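PDB 3D2L: SAM-dependent methyltransferase from Exiguobacterium sibiricum 255-15, which probably transfers a methyl group from S-adenosylmethionine to an acceptor substrate that has not been identified. Local coordinates for residues A[137-143]-A[198-203]; A[206-210]-A[237-241]; A[87-91]-A[118-122]. The contacts are given in a common frame with arbitrary orientation. Where two conformers were deposited one is given. Residue numbers count along the deposited sequence, not the author numbering.

Contact 1: A[137-143]-A[198-203]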
loop_
_atom_site.group_PDB
_atom_site.type_symbol
_atom_site.label_atom_id
_atom_site.label_comp_id
_atom_site.label_asym_id
_atom_site.label_seq_id
_atom_site.Cartn_x
_atom_site.Cartn_y
_atom_site.Cartn_z
ATOM N N VAL A 137 -4.344 6.018 -3.321
ATOM C CA VAL A 137 -3.167 6.895 -3.360
ATOM C C VAL A 137 -3.444 8.228 -2.723
ATOM O O VAL A 137 -4.598 8.603 -2.516
ATOM C CB VAL A 137 -2.674 7.166 -4.829
ATOM C CG1 VAL A 137 -1.998 5.925 -5.446
ATOM C CG2 VAL A 137 -3.802 7.681 -5.724
ATOM N N HIS A 138 -2.372 8.937 -2.393
ATOM C CA HIS A 138 -2.489 10.280 -1.892
ATOM C C HIS A 138 -3.023 11.188 -2.990
ATOM O O HIS A 138 -2.723 10.994 -4.158
ATOM C CB HIS A 138 -1.122 10.848 -1.454
ATOM C CG HIS A 138 -0.425 10.027 -0.415
ATOM N ND1 HIS A 138 -1.056 9.592 0.726
ATOM C CD2 HIS A 138 0.854 9.587 -0.330
ATOM C CE1 HIS A 138 -0.195 8.942 1.481
ATOM N NE2 HIS A 138 0.976 8.923 0.864
ATOM N N SER A 139 -3.811 12.175 -2.583
ATOM C CA SER A 139 -4.289 13.191 -3.476
ATOM C C SER A 139 -3.220 14.250 -3.519
ATOM O O SER A 139 -2.405 14.330 -2.582
ATOM C CB SER A 139 -5.526 13.832 -2.906
ATOM O OG SER A 139 -5.215 14.420 -1.650
ATOM N N PRO A 140 -3.198 15.067 -4.594
ATOM C CA PRO A 140 -2.316 16.246 -4.644
ATOM C C PRO A 140 -2.499 17.172 -3.420
ATOM O O PRO A 140 -1.516 17.679 -2.879
ATOM C CB PRO A 140 -2.765 16.946 -5.925
ATOM C CG PRO A 140 -3.238 15.861 -6.773
ATOM C CD PRO A 140 -3.948 14.917 -5.854
ATOM N N TYR A 141 -3.736 17.348 -2.963
ATOM C CA TYR A 141 -4.042 18.184 -1.796
ATOM C C TYR A 141 -3.323 17.728 -0.526
ATOM O O TYR A 141 -2.815 18.558 0.231
ATOM C CB TYR A 141 -5.562 18.208 -1.564
ATOM C CG TYR A 141 -6.016 19.042 -0.386
ATOM C CD1 TYR A 141 -6.129 20.427 -0.492
ATOM C CD2 TYR A 141 -6.353 18.450 0.816
ATOM C CE1 TYR A 141 -6.545 21.187 0.577
ATOM C CE2 TYR A 141 -6.762 19.208 1.894
ATOM C CZ TYR A 141 -6.857 20.567 1.766
ATOM O OH TYR A 141 -7.279 21.316 2.829
ATOM N N LYS A 142 -3.280 16.414 -0.286
ATOM C CA LYS A 142 -2.573 15.853 0.878
ATOM C C LYS A 142 -1.105 16.203 0.831
ATOM O O LYS A 142 -0.511 16.605 1.831
ATOM C CB LYS A 142 -2.723 14.339 0.940
ATOM C CG LYS A 142 -2.053 13.722 2.155
ATOM C CD LYS A 142 -2.565 12.354 2.391
ATOM C CE LYS A 142 -2.021 11.715 3.649
ATOM N NZ LYS A 142 -2.728 10.383 3.876
HETATM N N MSE A 143 -0.518 16.050 -0.346
HETATM C CA MSE A 143 0.892 16.383 -0.541
HETATM C C MSE A 143 1.142 17.843 -0.192
HETATM O O MSE A 143 2.144 18.172 0.443
HETATM C CB MSE A 143 1.320 16.148 -1.992
HETATM C CG MSE A 143 1.037 14.754 -2.547
HETATM SE SE MSE A 143 1.793 13.293 -1.496
HETATM C CE MSE A 143 3.593 13.997 -1.392
ATOM N N GLN A 198 7.857 9.331 -1.620
ATOM C CA GLN A 198 6.558 9.092 -2.233
ATOM C C GLN A 198 6.225 10.171 -3.233
ATOM O O GLN A 198 6.684 11.300 -3.111
ATOM C CB GLN A 198 5.468 8.972 -1.200
ATOM C CG GLN A 198 5.428 7.638 -0.517
ATOM C CD GLN A 198 4.219 7.521 0.376
ATOM O OE1 GLN A 198 3.893 8.477 1.125
ATOM N NE2 GLN A 198 3.522 6.367 0.308
ATOM N N ARG A 199 5.459 9.784 -4.250
ATOM C CA ARG A 199 5.078 10.686 -5.280
ATOM C C ARG A 199 3.678 10.327 -5.773
ATOM O O ARG A 199 3.278 9.147 -5.875
ATOM C CB ARG A 199 6.108 10.643 -6.440
ATOM C CG ARG A 199 5.798 11.557 -7.594
ATOM C CD ARG A 199 6.868 11.420 -8.641
ATOM N NE ARG A 199 6.611 12.315 -9.757
ATOM C CZ ARG A 199 7.363 12.363 -10.833
ATOM N NH1 ARG A 199 8.444 11.596 -10.931
ATOM N NH2 ARG A 199 7.049 13.213 -11.798
ATOM N N THR A 200 2.910 11.368 -6.044
ATOM C CA THR A 200 1.592 11.186 -6.559
ATOM C C THR A 200 1.379 12.063 -7.792
ATOM O O THR A 200 2.287 12.820 -8.226
ATOM C CB THR A 200 0.510 11.339 -5.442
ATOM O OG1 THR A 200 -0.652 10.597 -5.816
ATOM C CG2 THR A 200 0.163 12.837 -5.165
ATOM N N TYR A 201 0.209 11.881 -8.387
ATOM C CA TYR A 201 -0.229 12.533 -9.601
ATOM C C TYR A 201 -1.720 12.868 -9.488
ATOM O O TYR A 201 -2.453 12.268 -8.647
ATOM C CB TYR A 201 -0.023 11.589 -10.807
ATOM C CG TYR A 201 1.412 11.137 -10.967
ATOM C CD1 TYR A 201 1.872 9.960 -10.351
ATOM C CD2 TYR A 201 2.316 11.885 -11.717
ATOM C CE1 TYR A 201 3.190 9.568 -10.466
ATOM C CE2 TYR A 201 3.622 11.468 -11.876
ATOM C CZ TYR A 201 4.056 10.314 -11.237
ATOM O OH TYR A 201 5.373 9.906 -11.371
ATOM N N PRO A 202 -2.181 13.857 -10.285
ATOM C CA PRO A 202 -3.622 14.087 -10.342
ATOM C C PRO A 202 -4.332 12.784 -10.766
ATOM O O PRO A 202 -3.783 12.011 -11.535
ATOM C CB PRO A 202 -3.758 15.168 -11.413
ATOM C CG PRO A 202 -2.459 15.908 -11.370
ATOM C CD PRO A 202 -1.432 14.846 -11.083
ATOM N N PRO A 203 -5.527 12.512 -10.236
ATOM C CA PRO A 203 -6.219 11.271 -10.611
ATOM C C PRO A 203 -6.342 11.018 -12.116
ATOM O O PRO A 203 -6.247 9.894 -12.557
ATOM C CB PRO A 203 -7.601 11.433 -9.977
ATOM C CG PRO A 203 -7.378 12.363 -8.850
ATOM C CD PRO A 203 -6.270 13.288 -9.224
HETATM O O HOH W 1 -4.295 11.338 -6.973
#

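Contact 2: A[206-210]-A[237-241]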
loop_
_atom_site.group_PDB
_atom_site.type_symbol
_atom_site.label_atom_id
_atom_site.label_comp_id
_atom_site.label_asym_id
_atom_site.label_seq_id
_atom_site.Cartn_x
_atom_site.Cartn_y
_atom_site.Cartn_z
ATOM N N TYR A 206 -3.431 9.033 -13.494
ATOM C CA TYR A 206 -3.568 7.614 -13.210
ATOM C C TYR A 206 -4.608 6.910 -14.109
ATOM O O TYR A 206 -4.391 5.778 -14.505
ATOM C CB TYR A 206 -3.938 7.354 -11.745
ATOM C CG TYR A 206 -2.776 7.543 -10.741
ATOM C CD1 TYR A 206 -1.741 6.607 -10.659
ATOM C CD2 TYR A 206 -2.785 8.579 -9.844
ATOM C CE1 TYR A 206 -0.701 6.755 -9.744
ATOM C CE2 TYR A 206 -1.788 8.726 -8.902
ATOM C CZ TYR A 206 -0.739 7.814 -8.854
ATOM O OH TYR A 206 0.257 7.970 -7.932
ATOM N N ILE A 207 -5.742 7.551 -14.354
ATOM C CA ILE A 207 -6.811 7.038 -15.248
ATOM C C ILE A 207 -6.224 6.824 -16.638
ATOM O O ILE A 207 -6.461 5.814 -17.248
ATOM C CB ILE A 207 -8.020 8.022 -15.342
ATOM C CG1 ILE A 207 -8.800 8.096 -14.003
ATOM C CG2 ILE A 207 -8.993 7.617 -16.494
ATOM C CD1 ILE A 207 -9.726 9.396 -13.861
ATOM N N THR A 208 -5.440 7.776 -17.136
ATOM C CA THR A 208 -4.820 7.624 -18.463
ATOM C C THR A 208 -3.906 6.424 -18.563
ATOM O O THR A 208 -3.938 5.685 -19.528
ATOM C CB THR A 208 -4.022 8.900 -18.830
ATOM O OG1 THR A 208 -4.951 9.970 -18.967
ATOM C CG2 THR A 208 -3.289 8.715 -20.143
ATOM N N TRP A 209 -3.054 6.253 -17.564
ATOM C CA TRP A 209 -2.150 5.129 -17.509
ATOM C C TRP A 209 -2.885 3.833 -17.406
ATOM O O TRP A 209 -2.487 2.863 -18.041
ATOM C CB TRP A 209 -1.164 5.271 -16.332
ATOM C CG TRP A 209 -0.123 6.377 -16.486
ATOM C CD1 TRP A 209 0.410 6.845 -17.651
ATOM C CD2 TRP A 209 0.547 7.073 -15.436
ATOM N NE1 TRP A 209 1.346 7.822 -17.386
ATOM C CE2 TRP A 209 1.455 7.965 -16.032
ATOM C CE3 TRP A 209 0.438 7.051 -14.040
ATOM C CZ2 TRP A 209 2.243 8.825 -15.280
ATOM C CZ3 TRP A 209 1.231 7.871 -13.302
ATOM C CH2 TRP A 209 2.133 8.737 -13.909
ATOM N N LEU A 210 -3.933 3.783 -16.585
ATOM C CA LEU A 210 -4.758 2.581 -16.493
ATOM C C LEU A 210 -5.333 2.190 -17.856
ATOM O O LEU A 210 -5.254 1.039 -18.236
ATOM C CB LEU A 210 -5.878 2.736 -15.471
ATOM C CG LEU A 210 -5.423 2.642 -14.001
ATOM C CD1 LEU A 210 -6.503 3.212 -13.053
ATOM C CD2 LEU A 210 -4.972 1.191 -13.633
ATOM N N PHE A 237 -9.290 6.522 -4.205
ATOM C CA PHE A 237 -9.433 5.101 -4.428
ATOM C C PHE A 237 -9.802 4.856 -5.867
ATOM O O PHE A 237 -10.670 5.532 -6.405
ATOM C CB PHE A 237 -10.521 4.528 -3.489
ATOM C CG PHE A 237 -10.173 4.644 -2.029
ATOM C CD1 PHE A 237 -10.198 5.875 -1.398
ATOM C CD2 PHE A 237 -9.826 3.526 -1.286
ATOM C CE1 PHE A 237 -9.852 5.994 -0.052
ATOM C CE2 PHE A 237 -9.489 3.649 0.069
ATOM C CZ PHE A 237 -9.515 4.889 0.673
ATOM N N PHE A 238 -9.140 3.881 -6.488
ATOM C CA PHE A 238 -9.389 3.525 -7.896
ATOM C C PHE A 238 -9.785 2.083 -7.997
ATOM O O PHE A 238 -9.161 1.229 -7.370
ATOM C CB PHE A 238 -8.121 3.653 -8.712
ATOM C CG PHE A 238 -7.670 5.053 -8.891
ATOM C CD1 PHE A 238 -7.044 5.724 -7.849
ATOM C CD2 PHE A 238 -7.859 5.687 -10.089
ATOM C CE1 PHE A 238 -6.632 7.046 -8.017
ATOM C CE2 PHE A 238 -7.447 7.007 -10.264
ATOM C CZ PHE A 238 -6.859 7.669 -9.223
ATOM N N VAL A 239 -10.775 1.808 -8.837
ATOM C CA VAL A 239 -11.199 0.452 -9.126
ATOM C C VAL A 239 -11.138 0.393 -10.624
ATOM O O VAL A 239 -11.737 1.246 -11.312
ATOM C CB VAL A 239 -12.652 0.121 -8.628
ATOM C CG1 VAL A 239 -13.013 -1.361 -8.944
ATOM C CG2 VAL A 239 -12.774 0.402 -7.130
ATOM N N ALA A 240 -10.408 -0.599 -11.138
ATOM C CA ALA A 240 -10.236 -0.781 -12.595
ATOM C C ALA A 240 -10.419 -2.248 -12.938
ATOM O O ALA A 240 -10.191 -3.132 -12.098
ATOM C CB ALA A 240 -8.856 -0.269 -13.061
ATOM N N GLU A 241 -10.867 -2.525 -14.161
ATOM C CA GLU A 241 -11.080 -3.903 -14.573
ATOM C C GLU A 241 -10.377 -4.209 -15.897
ATOM O O GLU A 241 -10.403 -3.412 -16.825
ATOM C CB GLU A 241 -12.570 -4.150 -14.688
ATOM C CG GLU A 241 -12.934 -5.517 -15.146
ATOM C CD GLU A 241 -14.408 -5.686 -15.189
ATOM O OE1 GLU A 241 -15.036 -5.449 -14.136
ATOM O OE2 GLU A 241 -14.930 -6.045 -16.263
#

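Contact 3: A[87-91]-A[118-122]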
loop_
_atom_site.group_PDB
_atom_site.type_symbol
_atom_site.label_atom_id
_atom_site.label_comp_id
_atom_site.label_asym_id
_atom_site.label_seq_id
_atom_site.Cartn_x
_atom_site.Cartn_y
_atom_site.Cartn_z
ATOM N N ASP A 87 9.116 -7.359 -6.727
ATOM C CA ASP A 87 8.947 -5.944 -7.021
ATOM C C ASP A 87 7.589 -5.820 -7.752
ATOM O O ASP A 87 7.348 -6.603 -8.676
ATOM C CB ASP A 87 10.115 -5.572 -7.930
ATOM C CG ASP A 87 10.200 -4.105 -8.236
ATOM O OD1 ASP A 87 9.158 -3.414 -8.291
ATOM O OD2 ASP A 87 11.343 -3.655 -8.465
HETATM N N MSE A 88 6.728 -4.856 -7.359
HETATM C CA MSE A 88 5.385 -4.660 -7.997
HETATM C C MSE A 88 5.489 -4.324 -9.459
HETATM O O MSE A 88 4.569 -4.582 -10.207
HETATM C CB MSE A 88 4.511 -3.591 -7.308
HETATM C CG MSE A 88 5.115 -2.215 -7.224
HETATM SE SE MSE A 88 3.813 -1.015 -6.485
HETATM C CE MSE A 88 3.760 -1.763 -4.543
ATOM N N ARG A 89 6.597 -3.736 -9.893
ATOM C CA ARG A 89 6.701 -3.552 -11.342
ATOM C C ARG A 89 7.016 -4.761 -12.173
ATOM O O ARG A 89 7.037 -4.645 -13.396
ATOM C CB ARG A 89 7.662 -2.508 -11.802
ATOM C CG ARG A 89 8.712 -2.173 -11.042
ATOM C CD ARG A 89 8.503 -0.784 -10.528
ATOM N NE ARG A 89 9.803 -0.185 -10.719
ATOM C CZ ARG A 89 10.802 -0.166 -9.844
ATOM N NH1 ARG A 89 10.651 -0.667 -8.629
ATOM N NH2 ARG A 89 11.962 0.409 -10.211
ATOM N N GLU A 90 7.299 -5.885 -11.543
ATOM C CA GLU A 90 7.617 -7.093 -12.272
ATOM C C GLU A 90 7.004 -8.277 -11.590
ATOM O O GLU A 90 7.677 -9.267 -11.336
ATOM C CB GLU A 90 9.150 -7.237 -12.438
ATOM C CG GLU A 90 9.917 -7.019 -11.158
ATOM C CD GLU A 90 11.444 -7.126 -11.296
ATOM O OE1 GLU A 90 12.001 -6.643 -12.312
ATOM O OE2 GLU A 90 12.084 -7.653 -10.343
ATOM N N LEU A 91 5.706 -8.194 -11.295
ATOM C CA LEU A 91 5.026 -9.310 -10.644
ATOM C C LEU A 91 5.028 -10.533 -11.503
ATOM O O LEU A 91 4.905 -10.456 -12.723
ATOM C CB LEU A 91 3.561 -9.037 -10.369
ATOM C CG LEU A 91 3.229 -7.909 -9.444
ATOM C CD1 LEU A 91 1.708 -7.851 -9.398
ATOM C CD2 LEU A 91 3.879 -8.207 -8.082
ATOM N N GLN A 118 4.930 0.339 -15.756
ATOM C CA GLN A 118 5.445 -1.041 -15.607
ATOM C C GLN A 118 4.585 -1.806 -14.635
ATOM O O GLN A 118 4.263 -2.996 -14.843
ATOM C CB GLN A 118 6.897 -1.005 -15.095
ATOM C CG GLN A 118 7.871 -0.442 -16.103
ATOM C CD GLN A 118 9.191 0.020 -15.500
ATOM O OE1 GLN A 118 9.551 -0.349 -14.384
ATOM N NE2 GLN A 118 9.931 0.827 -16.265
ATOM N N THR A 119 4.236 -1.159 -13.527
ATOM C CA THR A 119 3.350 -1.815 -12.532
ATOM C C THR A 119 1.976 -2.194 -13.123
ATOM O O THR A 119 1.465 -3.320 -12.922
ATOM C CB THR A 119 3.252 -0.982 -11.256
ATOM O OG1 THR A 119 4.577 -0.768 -10.732
ATOM C CG2 THR A 119 2.384 -1.664 -10.180
ATOM N N PHE A 120 1.376 -1.259 -13.833
ATOM C CA PHE A 120 0.070 -1.513 -14.444
ATOM C C PHE A 120 0.093 -2.595 -15.513
ATOM O O PHE A 120 -0.829 -3.427 -15.583
ATOM C CB PHE A 120 -0.564 -0.236 -14.978
ATOM C CG PHE A 120 -0.938 0.766 -13.943
ATOM C CD1 PHE A 120 -1.043 0.444 -12.573
ATOM C CD2 PHE A 120 -1.293 2.052 -14.343
ATOM C CE1 PHE A 120 -1.410 1.395 -11.662
ATOM C CE2 PHE A 120 -1.685 3.013 -13.418
ATOM C CZ PHE A 120 -1.767 2.690 -12.089
ATOM N N ASP A 121 1.118 -2.576 -16.379
ATOM C CA ASP A 121 1.326 -3.652 -17.360
ATOM C C ASP A 121 1.504 -5.007 -16.700
ATOM O O ASP A 121 0.987 -6.003 -17.196
ATOM C CB ASP A 121 2.539 -3.345 -18.291
ATOM C CG ASP A 121 2.195 -2.416 -19.424
ATOM O OD1 ASP A 121 1.015 -2.000 -19.552
ATOM O OD2 ASP A 121 3.124 -2.070 -20.202
ATOM N N SER A 122 2.252 -5.058 -15.599
ATOM C CA SER A 122 2.461 -6.299 -14.866
ATOM C C SER A 122 1.131 -6.821 -14.300
ATOM O O SER A 122 0.813 -8.047 -14.363
ATOM C CB SER A 122 3.479 -6.010 -13.758
ATOM O OG SER A 122 3.544 -7.030 -12.816
HETATM O O HOH W 2 2.046 -5.206 -10.819
HETATM O O HOH W 3 2.858 -9.917 -14.499
#

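Contact 1: A[137-143]-A[198-203]
Both segments change course where they meet. Residues 137-143 leave strand 131-138 after His138 and turn at Ser139 into a short helix, while 198-203 leave strand 189-199 and run extended to Pro202, the N-cap residue of the next helix. The CA atoms of His138 and Thr200 lie 6.3 Å apart and those of Pro140 and Pro202 6.2 Å, yet no backbone-to-backbone hydrogen bond joins the two; side chains and a water do the work. Thr200 OG1 donates to His138 O at 2.7 Å, and water 1 donates both to His138 O (3.2 Å) and to Tyr201 O (2.7 Å), so one carbonyl at the end of its strand is satisfied from two directions. His138 NE2 donates to Gln198 OE1 at 3.0 Å, in the plane of the imidazole. The amide of Gln198 suits this buried place because it accepts and donates at once: OE1 also accepts from His176, and NE2 binds Asp105. This is the junction between the Rossmann-like methyltransferase sheet, to which strand 131-138 belongs, and the antiparallel four-stranded sheet that ends with strand 189-199. Ser139 caps the helix it precedes, its OG accepting from Lys142 N at 3.1 Å while also bonding to Ala233 O. Proline fits the first turn of that helix, where no backbone NH is required; Pro140 CG rests 4.0 Å from Pro202 CA. The Thr200 methyl CG2 packs 3.4 Å from CG of selenomethionine Met143, whose long unbranched side chain carries on to Val174 of strand 173-183.

Contact 2: A[206-210]-A[237-241]
Phe237, at the start of the strand segment, stays out of reach of the helix, and its ring packs edge-to-face with that of Trp26. Phe238 points toward helix 206-210 and meets three of its residues. Its CE2 lies 3.8 Å from Tyr206 CB and 4.1 Å from Ile207 CG1, which approaches the edge of the ring, while CD2 is 4.1 Å from Leu210 CD1. The Tyr206 and Phe238 rings sit obliquely, centroids 5.7 Å apart and planes at 60°. A large flat side chain is apt here, because the helix and strand axes are 10.5 Å apart and the space between them must be filled. They point nearly the same way, at 16°, because 235-242, antiparallel to 131-138, is the reversed strand of the Rossmann-like methyltransferase sheet; against parallel strands a helix runs oppositely. Val239 points away from this helix, as the extended backbone requires. With Ala240 the strand faces the helix again, and its CB touches Leu210 CD2 at 4.2 Å; a single methyl leaves room for the branched leucine, which also reaches Leu133 and Val217 on the flanking strands. Glu241, beyond reach of the helix segment, keeps its carboxylate near Arg216 and Lys132 in long, weak ion pairs.

Contact 3: A[87-91]-A[118-122]
A serine in mid-helix holds the loop here: Ser122 OG accepts from the backbone N of Leu91 at 2.9 Å, and no other direct hydrogen bond crosses between the segments. Two waters extend the join. Water 2 donates to Met88 O (2.7 Å) and Thr119 O (2.9 Å) and accepts from Ser122 OG (3.1 Å); water 3 donates to Leu91 O and Ser122 O, both at 2.8 Å. The backbones come very close, Arg89 CA lying 4.0 Å from Thr119 CA, because the arginine side chain leaves sideways and Thr119 OG1 sits 3.6 Å from Arg89 CA. The loop keeps its shape through an Asx turn, Asp87 OD1 accepting from Arg89 N at 3.0 Å, and through a salt bridge of 3.1 Å between Arg89 NH1 and Asp87 OD2. Thr119 OG1 bonds back to Asp115 O within its helix. Helix 113-126 is thus fastened to the connection between strands 82-85 and 97-102, while Met88 and Leu91 pack on Ile40 of strand 36-40, and Phe120 faces helix 203-212.

From the N terminus the three contacts come in series, each closing before the next opens, so none nests or crosses. Contact 3 closes a loop containing strand 97-102 and ties the start of that loop to helix 113-126. Contact 1 spans the long excursion through the four-stranded antiparallel sheet, returning the chain to the end of strand 131-138. Contact 2 then closes the last loop, through strand 215-222, laying helix 203-212 on strand 235-242. Contacts 1 and 2 touch through Val137 with Phe238 and Tyr201 with Trp209; Phe120 joins contact 3 to contact 2 by packing on Trp209 and Leu210. Contacts 1 and 3 remain about 7 Å apart at their nearest atoms.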